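Local coordinates for aminotransferase, class I and II (Erwinia tasmaniensis, PDB 5Z0Q), which belongs to the class I and II aminotransferase family and binds pyridoxal-5'-phosphate in a pocket of the chain, at residues G179-R184 and P322-L327; W329-G334 and D360-F365. One frame throughout, in Å; residues are numbered along the deposited sequence.

Contact 1. Residues G179-R184 and P322-L327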
loop_
_atom_site.group_PDB
_atom_site.type_symbol
_atom_site.label_atom_id
_atom_site.label_comp_id
_atom_site.label_asym_id
_atom_site.label_seq_id
_atom_site.Cartn_x
_atom_site.Cartn_y
_atom_site.Cartn_z
ATOM N N GLY A 179 8.864 -14.946 21.054
ATOM C CA GLY A 179 7.553 -15.073 21.655
ATOM C C GLY A 179 7.457 -14.569 23.075
ATOM O O GLY A 179 6.473 -14.871 23.760
ATOM N N THR A 180 8.444 -13.808 23.541
ATOM C CA THR A 180 8.459 -13.331 24.915
ATOM C C THR A 180 7.484 -12.174 25.092
ATOM O O THR A 180 7.485 -11.220 24.306
ATOM C CB THR A 180 9.868 -12.891 25.308
ATOM O OG1 THR A 180 10.754 -14.015 25.249
ATOM C CG2 THR A 180 9.874 -12.316 26.718
ATOM N N VAL A 181 6.652 -12.264 26.124
ATOM C CA VAL A 181 5.779 -11.175 26.545
ATOM C C VAL A 181 6.489 -10.443 27.677
ATOM O O VAL A 181 6.608 -10.968 28.790
ATOM C CB VAL A 181 4.403 -11.688 26.987
ATOM C CG1 VAL A 181 3.570 -10.548 27.553
ATOM C CG2 VAL A 181 3.687 -12.356 25.824
ATOM N N TYR A 182 6.966 -9.233 27.400
ATOM C CA TYR A 182 7.746 -8.498 28.386
ATOM C C TYR A 182 6.868 -8.043 29.545
ATOM O O TYR A 182 5.760 -7.538 29.346
ATOM C CB TYR A 182 8.432 -7.297 27.737
ATOM C CG TYR A 182 9.541 -7.681 26.784
ATOM C CD1 TYR A 182 10.806 -8.005 27.257
ATOM C CD2 TYR A 182 9.322 -7.724 25.414
ATOM C CE1 TYR A 182 11.822 -8.360 26.392
ATOM C CE2 TYR A 182 10.334 -8.078 24.541
ATOM C CZ TYR A 182 11.582 -8.395 25.035
ATOM O OH TYR A 182 12.590 -8.749 24.169
ATOM N N ARG A 183 7.375 -8.226 30.762
ATOM C CA ARG A 183 6.658 -7.840 31.967
ATOM C C ARG A 183 6.791 -6.336 32.199
ATOM O O ARG A 183 7.498 -5.625 31.480
ATOM C CB ARG A 183 7.173 -8.629 33.168
ATOM C CG ARG A 183 6.978 -10.135 33.062
ATOM C CD ARG A 183 5.505 -10.512 33.035
ATOM N NE ARG A 183 5.320 -11.960 33.096
ATOM C CZ ARG A 183 5.292 -12.756 32.032
ATOM N NH1 ARG A 183 5.434 -12.247 30.817
ATOM N NH2 ARG A 183 5.120 -14.063 32.183
ATOM N N ARG A 184 6.102 -5.845 33.232
ATOM C CA ARG A 184 6.091 -4.409 33.493
ATOM C C ARG A 184 7.449 -3.920 33.983
ATOM O O ARG A 184 7.886 -2.823 33.618
ATOM C CB ARG A 184 4.997 -4.067 34.504
ATOM C CG ARG A 184 4.690 -2.583 34.586
ATOM C CD ARG A 184 3.393 -2.314 35.330
ATOM N NE ARG A 184 3.015 -0.908 35.234
ATOM C CZ ARG A 184 2.225 -0.410 34.289
ATOM N NH1 ARG A 184 1.719 -1.206 33.357
ATOM N NH2 ARG A 184 1.939 0.885 34.274
ATOM N N PRO A 322 6.692 -20.434 23.907
ATOM C CA PRO A 322 6.405 -19.024 23.613
ATOM C C PRO A 322 5.219 -18.525 24.423
ATOM O O PRO A 322 4.146 -19.134 24.424
ATOM C CB PRO A 322 6.100 -19.030 22.110
ATOM C CG PRO A 322 5.605 -20.416 21.838
ATOM C CD PRO A 322 6.368 -21.317 22.773
ATOM N N GLU A 323 5.420 -17.408 25.120
ATOM C CA GLU A 323 4.321 -16.772 25.831
ATOM C C GLU A 323 3.304 -16.143 24.889
ATOM O O GLU A 323 2.206 -15.791 25.335
ATOM C CB GLU A 323 4.867 -15.719 26.798
ATOM C CG GLU A 323 5.737 -16.296 27.907
ATOM C CD GLU A 323 6.290 -15.231 28.838
ATOM O OE1 GLU A 323 6.564 -14.105 28.370
ATOM O OE2 GLU A 323 6.447 -15.522 30.043
ATOM N N ALA A 324 3.634 -16.005 23.606
ATOM C CA ALA A 324 2.729 -15.421 22.622
ATOM C C ALA A 324 2.778 -16.247 21.347
ATOM O O ALA A 324 3.844 -16.400 20.742
ATOM C CB ALA A 324 3.092 -13.962 22.331
ATOM N N SER A 325 1.622 -16.775 20.950
ATOM C CA SER A 325 1.484 -17.529 19.713
ATOM C C SER A 325 1.876 -16.665 18.513
ATOM O O SER A 325 1.851 -15.432 18.572
ATOM C CB SER A 325 0.044 -18.031 19.587
ATOM O OG SER A 325 -0.080 -19.336 20.123
ATOM N N PHE A 326 2.239 -17.316 17.401
ATOM C CA PHE A 326 2.167 -18.768 17.215
ATOM C C PHE A 326 3.483 -19.366 16.726
ATOM O O PHE A 326 3.494 -20.278 15.896
ATOM C CB PHE A 326 1.042 -19.108 16.232
ATOM C CG PHE A 326 0.931 -18.146 15.082
ATOM C CD1 PHE A 326 1.688 -18.325 13.935
ATOM C CD2 PHE A 326 0.071 -17.060 15.148
ATOM C CE1 PHE A 326 1.591 -17.440 12.876
ATOM C CE2 PHE A 326 -0.030 -16.171 14.094
ATOM C CZ PHE A 326 0.731 -16.361 12.956
ATOM N N LEU A 327 4.590 -18.836 17.242
ATOM C CA LEU A 327 5.927 -19.332 16.948
ATOM C C LEU A 327 6.768 -19.149 18.204
ATOM O O LEU A 327 6.555 -18.199 18.963
ATOM C CB LEU A 327 6.554 -18.593 15.753
ATOM C CG LEU A 327 5.632 -18.171 14.600
ATOM C CD1 LEU A 327 5.315 -16.684 14.675
ATOM C CD2 LEU A 327 6.202 -18.543 13.240
#
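Two irregular loops meet here, with CA of Gly-179 4.6 Å from CA of Pro-322, and CA of Thr-180 5.5 Å from CA of Glu-323. Gly-179 has a positive phi, and with no side chain in between the loop before strand 329-331 comes close to its main chain. Glu-323 does most of the gripping. With chi2 at 179° its CD is held out from the backbone, and the carboxylate lies between the Val-181 N-H and the Arg-183 guanidinium, while CB of Glu-323 rests 3.7 Å from CG2 of Val-181. OE1 takes the backbone N-H of Val-181 at 2.9 Å (150° at the hydrogen), with the nitrogen nearly in line with the C-O bond. It also accepts the longer, 3.3 Å bond from NH1 of Arg-183, while OE2 receives NH2 of Arg-183 at 2.9 Å. This is an end-on, two-nitrogen salt bridge, tip to tip, between planes only 19° apart, although both nitrogens stand above the carboxylate plane. Arg-150 adds a second positive partner at OE1, so the buried carboxylate is probably stabilised in its charged form. CG2 of Val-181 packs 3.9 Å from CB of Ala-324. Thr-180 turns away, its OG1 hydrogen-bonded to O of Trp-151. Gly-179 and Thr-180 close the Asn-Pro-rich turn familiar in this family, which also supplies Asn-176 to the pyridoxal-5'-phosphate pocket; the contact joins that turn, between strand 166-172 of the large mixed sheet and helix 184-197, to the loop linking strands 318-319 and 329-331 of the smaller mixed sheet.

Contact 2. Residues W329-G334 and D360-F365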
loop_
_atom_site.group_PDB
_atom_site.type_symbol
_atom_site.label_atom_id
_atom_site.label_comp_id
_atom_site.label_asym_id
_atom_site.label_seq_id
_atom_site.Cartn_x
_atom_site.Cartn_y
_atom_site.Cartn_z
ATOM N N TRP A 329 10.322 -20.812 18.365
ATOM C CA TRP A 329 11.762 -20.575 18.277
ATOM C C TRP A 329 12.505 -21.787 18.831
ATOM O O TRP A 329 12.554 -21.991 20.049
ATOM C CB TRP A 329 12.117 -19.301 19.041
ATOM C CG TRP A 329 13.451 -18.685 18.726
ATOM C CD1 TRP A 329 14.406 -18.313 19.624
ATOM C CD2 TRP A 329 13.965 -18.345 17.430
ATOM N NE1 TRP A 329 15.487 -17.770 18.972
ATOM C CE2 TRP A 329 15.242 -17.779 17.624
ATOM C CE3 TRP A 329 13.476 -18.472 16.126
ATOM C CZ2 TRP A 329 16.032 -17.337 16.566
ATOM C CZ3 TRP A 329 14.264 -18.033 15.075
ATOM C CH2 TRP A 329 15.527 -17.474 15.302
ATOM N N ILE A 330 13.096 -22.582 17.939
ATOM C CA ILE A 330 13.713 -23.859 18.290
ATOM C C ILE A 330 15.219 -23.758 18.090
ATOM O O ILE A 330 15.684 -23.406 16.999
ATOM C CB ILE A 330 13.136 -25.009 17.447
ATOM C CG1 ILE A 330 11.615 -25.075 17.595
ATOM C CG2 ILE A 330 13.777 -26.333 17.841
ATOM C CD1 ILE A 330 10.966 -26.107 16.702
ATOM N N ASP A 331 15.978 -24.084 19.136
ATOM C CA ASP A 331 17.435 -24.120 19.056
ATOM C C ASP A 331 17.862 -25.455 18.456
ATOM O O ASP A 331 17.683 -26.508 19.076
ATOM C CB ASP A 331 18.055 -23.916 20.436
ATOM C CG ASP A 331 19.574 -23.793 20.389
ATOM O OD1 ASP A 331 20.153 -23.874 19.284
ATOM O OD2 ASP A 331 20.190 -23.609 21.462
ATOM N N ALA A 332 18.433 -25.412 17.252
ATOM C CA ALA A 332 18.913 -26.604 16.567
ATOM C C ALA A 332 20.436 -26.677 16.538
ATOM O O ALA A 332 21.004 -27.381 15.698
ATOM C CB ALA A 332 18.349 -26.663 15.148
ATOM N N SER A 333 21.110 -25.959 17.440
ATOM C CA SER A 333 22.566 -25.993 17.481
ATOM C C SER A 333 23.100 -27.355 17.901
ATOM O O SER A 333 24.237 -27.693 17.556
ATOM C CB SER A 333 23.095 -24.914 18.427
ATOM O OG SER A 333 22.624 -25.119 19.747
ATOM N N GLY A 334 22.311 -28.142 18.629
ATOM C CA GLY A 334 22.733 -29.466 19.042
ATOM C C GLY A 334 22.815 -30.491 17.934
ATOM O O GLY A 334 23.240 -31.622 18.191
ATOM N N ASP A 360 21.863 -18.306 12.865
ATOM C CA ASP A 360 21.774 -19.451 11.955
ATOM C C ASP A 360 21.687 -20.799 12.678
ATOM O O ASP A 360 21.726 -21.831 11.995
ATOM C CB ASP A 360 22.967 -19.453 10.997
ATOM C CG ASP A 360 24.265 -19.852 11.677
ATOM O OD1 ASP A 360 24.439 -19.529 12.871
ATOM O OD2 ASP A 360 25.112 -20.490 11.015
ATOM N N ARG A 361 21.583 -20.854 14.004
ATOM C CA ARG A 361 21.443 -22.114 14.720
ATOM C C ARG A 361 19.997 -22.441 15.063
ATOM O O ARG A 361 19.728 -23.528 15.584
ATOM C CB ARG A 361 22.283 -22.091 16.002
ATOM C CG ARG A 361 23.785 -22.082 15.766
ATOM C CD ARG A 361 24.229 -23.325 15.010
ATOM N NE ARG A 361 24.752 -23.002 13.686
ATOM C CZ ARG A 361 25.153 -23.909 12.803
ATOM N NH1 ARG A 361 25.088 -25.201 13.099
ATOM N NH2 ARG A 361 25.618 -23.526 11.621
ATOM N N PHE A 362 19.064 -21.540 14.780
ATOM C CA PHE A 362 17.666 -21.708 15.145
ATOM C C PHE A 362 16.797 -21.861 13.903
ATOM O O PHE A 362 17.191 -21.512 12.787
ATOM C CB PHE A 362 17.167 -20.516 15.968
ATOM C CG PHE A 362 17.729 -20.449 17.361
ATOM C CD1 PHE A 362 19.064 -20.150 17.574
ATOM C CD2 PHE A 362 16.913 -20.660 18.459
ATOM C CE1 PHE A 362 19.578 -20.081 18.855
ATOM C CE2 PHE A 362 17.420 -20.589 19.742
ATOM C CZ PHE A 362 18.753 -20.301 19.940
ATOM N N VAL A 363 15.598 -22.395 14.119
ATOM C CA VAL A 363 14.560 -22.470 13.100
ATOM C C VAL A 363 13.247 -22.030 13.731
ATOM O O VAL A 363 12.951 -22.380 14.880
ATOM C CB VAL A 363 14.433 -23.890 12.503
ATOM C CG1 VAL A 363 15.626 -24.205 11.613
ATOM C CG2 VAL A 363 14.299 -24.930 13.609
ATOM N N ARG A 364 12.463 -21.252 12.989
ATOM C CA ARG A 364 11.182 -20.771 13.486
ATOM C C ARG A 364 10.076 -21.730 13.066
ATOM O O ARG A 364 9.932 -22.042 11.880
ATOM C CB ARG A 364 10.888 -19.357 12.982
ATOM C CG ARG A 364 9.840 -18.628 13.813
ATOM C CD ARG A 364 9.603 -17.207 13.327
ATOM N NE ARG A 364 8.957 -17.174 12.019
ATOM C CZ ARG A 364 8.474 -16.074 11.453
ATOM N NH1 ARG A 364 8.561 -14.909 12.082
ATOM N NH2 ARG A 364 7.900 -16.136 10.258
ATOM N N PHE A 365 9.302 -22.196 14.043
ATOM C CA PHE A 365 8.251 -23.182 13.828
ATOM C C PHE A 365 6.897 -22.483 13.848
ATOM O O PHE A 365 6.541 -21.839 14.841
ATOM C CB PHE A 365 8.312 -24.270 14.902
ATOM C CG PHE A 365 7.569 -25.530 14.546
ATOM C CD1 PHE A 365 6.187 -25.542 14.465
ATOM C CD2 PHE A 365 8.256 -26.709 14.315
ATOM C CE1 PHE A 365 5.507 -26.698 14.143
ATOM C CE2 PHE A 365 7.578 -27.869 13.995
ATOM C CZ PHE A 365 6.203 -27.863 13.910
#
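The Phe-362 ring is stacked between Trp-329 and Asp-331 of the neighbouring strand: its CD2 lies over a face of the indole, and on the other side Asp-331 packs against the ring. The Trp-329 and Phe-362 side chains cross at about a right angle. CG of Trp-329 lies anti to the backbone N (chi1 -162°), and the five-membered ring forms an offset stack with the Phe-362 ring, centroids 4.3 Å apart and planes at 12°. The six-membered ring reaches further, over CB of Phe-362, which makes a CH-pi contact 3.6 Å from that ring's centroid. On the far face, Asp-331 lays its CA over the phenyl ring, 3.9 Å from the centroid and offset toward the rim, with its carboxylate stacked almost parallel to the ring. That carboxylate is steadied from its own strand end by Ser-333: the backbone N-H bond to OD1 of Asp-331 makes an Asx turn, and the hydroxyl adds a second bond from the same side of the plane.

Ile-330 and Val-363 are a hydrogen-bonded pair, each N reaching the other's O at 3.1 Å, and the backbone pairing continues past the strand as N of Ala-332 meets O of Arg-361 at 2.8 Å. On the other face of the sheet, CB of Ile-330 touches CG2 of Val-363 at 4.0 Å, and CD1 of Ile-330 lies 3.7 Å from CD2 of Phe-365, under helices 290-313 and 371-385. The aromatic face looks the other way, where Trp-151 meets the Trp-329 ring edge to face and Pro-123 and Pro-177 touch it. Strands 329-331 and 362-364 thus form an antiparallel pair within the mixed sheet of the small domain, as in fold-type I aminotransferases.

The two contacts follow in series along the chain, with centres about 17 Å apart, and meet where the 322-327 loop runs into strand 329-331. There CD2 of Leu-327 packs 3.3 Å from NE of Arg-364, and CB of Leu-327 lies 3.4 Å from O of Phe-365. Both side chains lie near the bound pyridoxal-5'-phosphate: that of Leu-327 about 6 Å from it, that of Arg-364 about 5 Å. NH2 of Arg-364 is hydrogen-bonded to O of Trp-39 and NH1, weakly, to OD1 of pocket residue Asn-176, three positions before Gly-179. Trp-151 is a further bridge, taking the Thr-180 hydroxyl in contact 1 and meeting the Trp-329 ring in contact 2.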